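Local coordinates for protein CutA1 (Shewanella, PDB 3AHP) that probably contributes to the tolerance of divalent metal ions such as copper, working as a trimer of small ferredoxin-like subunits, at residues 11-15 and 16-20; 72-75 and 76-80; 98-101 and 102-105. One frame throughout, in Å; residues are numbered along the deposited sequence.

Interaction 1: residues 11-15 and 16-20; sequences TTCPD and ADIAC
D15 and I18 cross at about a right angle, the carboxylate of D15 lying against the CD1 end of the isoleucine while its OD1 reaches forward to the backbone N-H groups of the first helical turn. I18 N gives OD1 a nearly straight hydrogen bond of 3.1 Å, arriving on the syn side but 34° out of the carboxylate plane; D17 N adds a weak, strongly bent one. What brings the carboxylate here is a chi1 of 65°, which sets CG between the backbone N and the carbonyl carbon. A19 N closes the turn on D15 O at 3.2 Å.

The apolar half of the contact uses both branches of I18. CD1 meets P14 CD at 4.1 Å, again with the two side chains at roughly right angles, and CG2 meets C13 SG at 3.9 Å. Beside it, C13 CB faces A19 CB at 4.0 Å, and both residues also touch V57 of strand 50-64.

Amide N-H groups at the start of the helix would be expected to stabilise a negative charge on D15, partly opposed by D17, whose OD2 stands 4.0 Å from D15 OD1. This is a helix N-cap at a strand-to-helix turn, the first such connection of the ferredoxin-like fold to which CutA1 belongs.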
loop_
_atom_site.group_PDB
_atom_site.type_symbol
_atom_site.label_atom_id
_atom_site.label_comp_id
_atom_site.label_asym_id
_atom_site.label_seq_id
_atom_site.Cartn_x
_atom_site.Cartn_y
_atom_site.Cartn_z
ATOM N N THR B 11 -6.723 3.460 -4.907
ATOM C CA THR B 11 -7.260 4.447 -5.826
ATOM C C THR B 11 -7.040 5.835 -5.254
ATOM O O THR B 11 -6.425 5.989 -4.228
ATOM C CB THR B 11 -8.757 4.199 -6.129
ATOM O OG1 THR B 11 -9.183 5.088 -7.161
ATOM C CG2 THR B 11 -9.607 4.424 -4.908
ATOM N N THR B 12 -7.571 6.844 -5.907
ATOM C CA THR B 12 -7.093 8.196 -5.707
ATOM C C THR B 12 -8.238 9.116 -6.068
ATOM O O THR B 12 -9.000 8.796 -6.953
ATOM C CB THR B 12 -5.894 8.455 -6.640
ATOM O OG1 THR B 12 -4.731 8.793 -5.871
ATOM C CG2 THR B 12 -6.217 9.530 -7.646
ATOM N N CYS B 13 -8.439 10.185 -5.310
ATOM C CA CYS B 13 -9.428 11.194 -5.662
ATOM C C CYS B 13 -8.791 12.565 -5.705
ATOM O O CYS B 13 -7.823 12.799 -4.998
ATOM C CB CYS B 13 -10.570 11.191 -4.653
ATOM S SG CYS B 13 -11.704 9.807 -4.824
ATOM N N PRO B 14 -9.359 13.497 -6.500
ATOM C CA PRO B 14 -8.760 14.827 -6.675
ATOM C C PRO B 14 -8.791 15.677 -5.419
ATOM O O PRO B 14 -7.982 16.582 -5.287
ATOM C CB PRO B 14 -9.625 15.462 -7.756
ATOM C CG PRO B 14 -10.140 14.312 -8.527
ATOM C CD PRO B 14 -10.434 13.274 -7.479
ATOM N N ASP B 15 -9.684 15.368 -4.490
ATOM C CA ASP B 15 -9.609 15.950 -3.159
ATOM C C ASP B 15 -10.366 15.095 -2.152
ATOM O O ASP B 15 -10.998 14.107 -2.533
ATOM C CB ASP B 15 -10.189 17.358 -3.167
ATOM C CG ASP B 15 -11.658 17.360 -3.486
ATOM O OD1 ASP B 15 -12.450 16.869 -2.647
ATOM O OD2 ASP B 15 -12.014 17.818 -4.591
ATOM N N ALA B 16 -10.353 15.524 -0.891
ATOM C CA ALA B 16 -10.827 14.705 0.220
ATOM C C ALA B 16 -12.345 14.616 0.284
ATOM O O ALA B 16 -12.878 13.613 0.751
ATOM C CB ALA B 16 -10.268 15.205 1.557
ATOM N N ASP B 17 -13.035 15.680 -0.130
ATOM C CA ASP B 17 -14.495 15.675 -0.147
ATOM C C ASP B 17 -15.045 14.591 -1.074
ATOM O O ASP B 17 -16.004 13.882 -0.749
ATOM C CB ASP B 17 -15.034 17.042 -0.562
ATOM C CG ASP B 17 -14.731 18.110 0.459
ATOM O OD1 ASP B 17 -14.839 17.824 1.671
ATOM O OD2 ASP B 17 -14.318 19.214 0.055
ATOM N N ILE B 18 -14.445 14.492 -2.250
ATOM C CA ILE B 18 -14.805 13.452 -3.168
ATOM C C ILE B 18 -14.500 12.067 -2.571
ATOM O O ILE B 18 -15.313 11.150 -2.661
ATOM C CB ILE B 18 -14.121 13.679 -4.530
ATOM C CG1 ILE B 18 -14.525 15.054 -5.084
ATOM C CG2 ILE B 18 -14.428 12.529 -5.502
ATOM C CD1 ILE B 18 -13.661 15.568 -6.253
ATOM N N ALA B 19 -13.331 11.919 -1.958
ATOM C CA ALA B 19 -12.937 10.634 -1.375
ATOM C C ALA B 19 -13.961 10.212 -0.332
ATOM O O ALA B 19 -14.436 9.067 -0.326
ATOM C CB ALA B 19 -11.558 10.728 -0.761
ATOM N N CYS B 20 -14.358 11.176 0.487
ATOM C CA CYS B 20 -15.355 10.957 1.499
ATOM C C CYS B 20 -16.706 10.546 0.932
ATOM O O CYS B 20 -17.368 9.663 1.461
ATOM C CB CYS B 20 -15.509 12.193 2.361
ATOM S SG CYS B 20 -16.502 11.847 3.821
#

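Interaction 2: residues 72-75 and 76-80; sequences EQLV and ITMHP
H79 and V75 meet through the stem of the histidine and a carbonyl, with H79 CB 3.4 Å from V75 O, and not through the imidazole. That ring swings off the helix: its plane meets the ring of Y81 at about 60°, and the side chain also rests on P14 and P84. The flat end of E72 is likewise turned from the contact, its OE2 hydrogen-bonded to the hydroxyl of Y68. The side chain of Q73 bends at chi2, bringing its amide to the T77 side of the helix, but T77 CG2 is modelled too close to the backbone there, and the details of that meeting are doubtful.

Apolar packing is clearest between L74 and M78, one turn apart, which lie side by side and point the same way. The sulfur of M78 sits against L74 CD1 at 3.6 Å. With CG anti to its carbonyl carbon (chi1 -62°), the methionine starts back along the helix beside L74, before a bend at chi3 turns its methyl off. On another flank E72 CG runs alongside I76 CD1 at 4.2 Å. L74 touches L26 and M78 touches I22, both on helix 16-28. If a serine stood at M78, the thioether would be lost, which would probably leave L74 CD1 without its neighbour and open a gap towards I22.

Beneath these side chains, I76 N bonds to E72 O at 2.8 Å and M78 N to L74 O at 3.1 Å. H79 N closes the final turn on V75 O at 2.9 Å, just as the chain leaves helical geometry. The chemistry is thus divided: main-chain hydrogen bonds hold the helix to its end, while the side chains add dispersion contacts rather than charge pairing.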
loop_
_atom_site.group_PDB
_atom_site.type_symbol
_atom_site.label_atom_id
_atom_site.label_comp_id
_atom_site.label_asym_id
_atom_site.label_seq_id
_atom_site.Cartn_x
_atom_site.Cartn_y
_atom_site.Cartn_z
ATOM N N GLU B 72 -15.825 -1.287 -8.610
ATOM C CA GLU B 72 -15.282 -0.616 -9.765
ATOM C C GLU B 72 -16.329 0.264 -10.438
ATOM O O GLU B 72 -16.069 1.431 -10.748
ATOM C CB GLU B 72 -14.780 -1.630 -10.765
ATOM C CG GLU B 72 -14.304 -0.986 -12.014
ATOM C CD GLU B 72 -13.784 -1.978 -12.993
ATOM O OE1 GLU B 72 -14.563 -2.349 -13.893
ATOM O OE2 GLU B 72 -12.619 -2.420 -12.833
ATOM N N GLN B 73 -17.485 -0.328 -10.728
ATOM C CA GLN B 73 -18.580 0.397 -11.340
ATOM C C GLN B 73 -18.946 1.651 -10.549
ATOM O O GLN B 73 -18.896 2.748 -11.072
ATOM C CB GLN B 73 -19.795 -0.519 -11.529
ATOM C CG GLN B 73 -20.792 -0.022 -12.579
ATOM C CD GLN B 73 -20.107 0.400 -13.874
ATOM O OE1 GLN B 73 -19.922 1.591 -14.128
ATOM N NE2 GLN B 73 -19.660 -0.575 -14.654
ATOM N N LEU B 74 -19.183 1.503 -9.258
ATOM C CA LEU B 74 -19.487 2.640 -8.411
ATOM C C LEU B 74 -18.356 3.682 -8.368
ATOM O O LEU B 74 -18.601 4.883 -8.544
ATOM C CB LEU B 74 -19.876 2.179 -6.997
ATOM C CG LEU B 74 -20.435 3.244 -6.047
ATOM C CD1 LEU B 74 -21.516 4.038 -6.742
ATOM C CD2 LEU B 74 -21.010 2.631 -4.785
ATOM N N VAL B 75 -17.130 3.242 -8.100
ATOM C CA VAL B 75 -16.050 4.192 -7.917
ATOM C C VAL B 75 -15.777 4.931 -9.224
ATOM O O VAL B 75 -15.766 6.172 -9.250
ATOM C CB VAL B 75 -14.752 3.554 -7.357
ATOM C CG1 VAL B 75 -13.613 4.569 -7.373
ATOM C CG2 VAL B 75 -14.976 3.049 -5.934
ATOM N N ILE B 76 -15.652 4.176 -10.315
ATOM C CA ILE B 76 -15.314 4.764 -11.604
ATOM C C ILE B 76 -16.345 5.818 -12.011
ATOM O O ILE B 76 -15.972 6.911 -12.422
ATOM C CB ILE B 76 -15.161 3.685 -12.719
ATOM C CG1 ILE B 76 -13.725 3.158 -12.781
ATOM C CG2 ILE B 76 -15.543 4.252 -14.079
ATOM C CD1 ILE B 76 -13.073 2.986 -11.428
ATOM N N THR B 77 -17.633 5.507 -11.869
ATOM C CA THR B 77 -18.674 6.465 -12.226
ATOM C C THR B 77 -18.843 7.700 -11.331
ATOM O O THR B 77 -19.199 8.777 -11.808
ATOM C CB THR B 77 -20.047 5.820 -12.643
ATOM O OG1 THR B 77 -21.109 6.432 -11.912
ATOM C CG2 THR B 77 -20.080 4.333 -12.448
ATOM N N MET B 78 -18.527 7.566 -10.049
ATOM C CA MET B 78 -18.533 8.716 -9.142
ATOM C C MET B 78 -17.316 9.606 -9.300
ATOM O O MET B 78 -17.357 10.770 -8.954
ATOM C CB MET B 78 -18.650 8.263 -7.688
ATOM C CG MET B 78 -19.935 7.531 -7.402
ATOM S SD MET B 78 -20.271 7.271 -5.653
ATOM C CE MET B 78 -20.297 8.956 -5.003
ATOM N N HIS B 79 -16.210 9.032 -9.745
ATOM C CA HIS B 79 -14.984 9.778 -9.952
ATOM C C HIS B 79 -15.136 10.769 -11.105
ATOM O O HIS B 79 -15.774 10.459 -12.115
ATOM C CB HIS B 79 -13.849 8.800 -10.250
ATOM C CG HIS B 79 -12.482 9.380 -10.064
ATOM N ND1 HIS B 79 -11.696 9.094 -8.968
ATOM C CD2 HIS B 79 -11.752 10.211 -10.845
ATOM C CE1 HIS B 79 -10.535 9.710 -9.091
ATOM N NE2 HIS B 79 -10.544 10.392 -10.220
ATOM N N PRO B 80 -14.495 11.945 -10.983
ATOM C CA PRO B 80 -14.697 12.955 -12.021
ATOM C C PRO B 80 -13.899 12.705 -13.291
ATOM O O PRO B 80 -14.303 13.191 -14.346
ATOM C CB PRO B 80 -14.262 14.275 -11.366
ATOM C CG PRO B 80 -13.668 13.940 -10.062
ATOM C CD PRO B 80 -14.021 12.513 -9.709
#

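Interaction 3: residues 98-101 and 102-105; sequences YLQW and IKDN
I102 is the bump of this helical turn, and the ring of Y98 is the surface it packs on. The isoleucine CD1 approaches Y98 CE1 at 3.5 Å, while CG1 stands 4.1 Å above one face of the ring, displaced towards its rim, and the two side chains cross at a slant. CG1 lies anti to the carbonyl carbon (chi1 -61°), a setting that sends the longer branch back along the helix to the tyrosine. L99 CD2 borders the same methyl at 4.5 Å, so that CD1 sits in the corner where the tyrosine ring and, more loosely, the leucine meet. W101 CE3 also comes within 4.3 Å of I102 CG1, and Y98 OH lies at the edge of the indole, in its plane.

Further along, W101 and N105 run side by side in the same direction, with indole and amide planes turned 68° apart; NE1 of W101 and ND2 of N105 stand 3.9 Å from each other. Q100 and D104 form the outer, polar flank, where Q100 OE1 is 3.5 Å from D104 OD1 and the amide and carboxylate planes differ by 35°. The backbone beneath is regular at first, with I102 N bonded to Y98 O at 3.2 Å and K103 N to L99 O at 2.9 Å. D104 N bonds to Q100 O and adds a second, weak bond to W101 O, to which N105 N also bonds weakly.

Helix 96-105 lays I102 on M64 of strand 50-64 and Q6 of strand 6-13, and sets Y98 and W101 on C34 of strand 34-38. The same helix also meets a neighbouring subunit of the trimer, where Y98 packs on P84, L99 on I87, and W101 and N105 on Q46, all three partners belonging to that subunit.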
loop_
_atom_site.group_PDB
_atom_site.type_symbol
_atom_site.label_atom_id
_atom_site.label_comp_id
_atom_site.label_asym_id
_atom_site.label_seq_id
_atom_site.Cartn_x
_atom_site.Cartn_y
_atom_site.Cartn_z
ATOM N N TYR B 98 -10.875 -10.605 11.312
ATOM C CA TYR B 98 -10.996 -9.462 10.436
ATOM C C TYR B 98 -11.437 -9.825 9.052
ATOM O O TYR B 98 -12.219 -9.158 8.471
ATOM C CB TYR B 98 -9.715 -8.654 10.373
ATOM C CG TYR B 98 -9.852 -7.373 9.597
ATOM C CD1 TYR B 98 -9.313 -7.237 8.377
ATOM C CD2 TYR B 98 -10.519 -6.317 10.105
ATOM C CE1 TYR B 98 -9.454 -6.100 7.690
ATOM C CE2 TYR B 98 -10.637 -5.192 9.436
ATOM C CZ TYR B 98 -10.118 -5.076 8.221
ATOM O OH TYR B 98 -10.242 -3.921 7.544
ATOM N N LEU B 99 -10.958 -10.921 8.532
ATOM C CA LEU B 99 -11.298 -11.283 7.210
ATOM C C LEU B 99 -12.706 -11.788 7.128
ATOM O O LEU B 99 -13.419 -11.500 6.204
ATOM C CB LEU B 99 -10.303 -12.294 6.686
ATOM C CG LEU B 99 -8.810 -12.002 6.732
ATOM C CD1 LEU B 99 -8.049 -13.126 6.170
ATOM C CD2 LEU B 99 -8.437 -10.757 6.039
ATOM N N GLN B 100 -13.089 -12.557 8.116
ATOM C CA GLN B 100 -14.461 -12.832 8.425
ATOM C C GLN B 100 -15.351 -11.623 8.397
ATOM O O GLN B 100 -16.335 -11.624 7.733
ATOM C CB GLN B 100 -14.525 -13.498 9.779
ATOM C CG GLN B 100 -15.674 -14.431 10.007
ATOM C CD GLN B 100 -15.889 -15.405 8.915
ATOM O OE1 GLN B 100 -16.814 -15.283 8.155
ATOM N NE2 GLN B 100 -15.055 -16.404 8.849
ATOM N N TRP B 101 -15.004 -10.600 9.145
ATOM C CA TRP B 101 -15.830 -9.407 9.245
ATOM C C TRP B 101 -16.097 -8.792 7.887
ATOM O O TRP B 101 -17.226 -8.386 7.600
ATOM C CB TRP B 101 -15.159 -8.374 10.137
ATOM C CG TRP B 101 -15.845 -7.038 10.161
ATOM C CD1 TRP B 101 -17.075 -6.760 10.677
ATOM C CD2 TRP B 101 -15.294 -5.783 9.743
ATOM N NE1 TRP B 101 -17.335 -5.411 10.591
ATOM C CE2 TRP B 101 -16.258 -4.790 10.018
ATOM C CE3 TRP B 101 -14.073 -5.400 9.170
ATOM C CZ2 TRP B 101 -16.040 -3.438 9.747
ATOM C CZ3 TRP B 101 -13.872 -4.065 8.867
ATOM C CH2 TRP B 101 -14.853 -3.098 9.156
ATOM N N ILE B 102 -15.037 -8.694 7.083
ATOM C CA ILE B 102 -15.135 -8.355 5.673
ATOM C C ILE B 102 -16.090 -9.268 4.951
ATOM O O ILE B 102 -16.923 -8.809 4.192
ATOM C CB ILE B 102 -13.766 -8.436 4.973
ATOM C CG1 ILE B 102 -12.791 -7.439 5.610
ATOM C CG2 ILE B 102 -13.922 -8.169 3.477
ATOM C CD1 ILE B 102 -11.358 -7.491 5.044
ATOM N N LYS B 103 -15.921 -10.569 5.150
ATOM C CA LYS B 103 -16.790 -11.586 4.550
ATOM C C LYS B 103 -18.266 -11.436 4.966
ATOM O O LYS B 103 -19.170 -11.570 4.140
ATOM C CB LYS B 103 -16.236 -12.988 4.856
ATOM C CG LYS B 103 -17.138 -14.152 4.506
ATOM C CD LYS B 103 -16.792 -14.766 3.175
ATOM C CE LYS B 103 -17.419 -16.150 3.032
ATOM N NZ LYS B 103 -16.405 -17.223 3.257
ATOM N N ASP B 104 -18.497 -11.058 6.218
ATOM C CA ASP B 104 -19.843 -11.005 6.777
ATOM C C ASP B 104 -20.572 -9.708 6.494
ATOM O O ASP B 104 -21.770 -9.616 6.724
ATOM C CB ASP B 104 -19.800 -11.200 8.286
ATOM C CG ASP B 104 -19.545 -12.621 8.668
ATOM O OD1 ASP B 104 -19.868 -13.527 7.861
ATOM O OD2 ASP B 104 -18.987 -12.819 9.765
ATOM N N ASN B 105 -19.838 -8.677 6.100
ATOM C CA ASN B 105 -20.423 -7.359 5.909
ATOM C C ASN B 105 -20.942 -7.156 4.491
ATOM O O ASN B 105 -21.656 -6.192 4.204
ATOM C CB ASN B 105 -19.418 -6.276 6.270
ATOM C CG ASN B 105 -20.088 -4.991 6.685
ATOM O OD1 ASN B 105 -20.553 -4.217 5.840
ATOM N ND2 ASN B 105 -20.158 -4.754 7.994
#

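Followed from the N terminus, the three contacts come in series; none nests in or crosses another, and each closes only a local turn. Interaction 1 takes the chain from strand 6-13 into helix 16-28. Interaction 2, at the end of helix 68-78, returns beside it: P14 CG and P80 CG are 3.9 Å apart, so the start of one helix and the exit of the other share a border, with centres about 11 Å apart. Interaction 3 belongs to the C-terminal helix 96-105. Its centre lies about 25 Å from that of interaction 1, across the centre of the chain, and it joins the sheet to a neighbouring subunit.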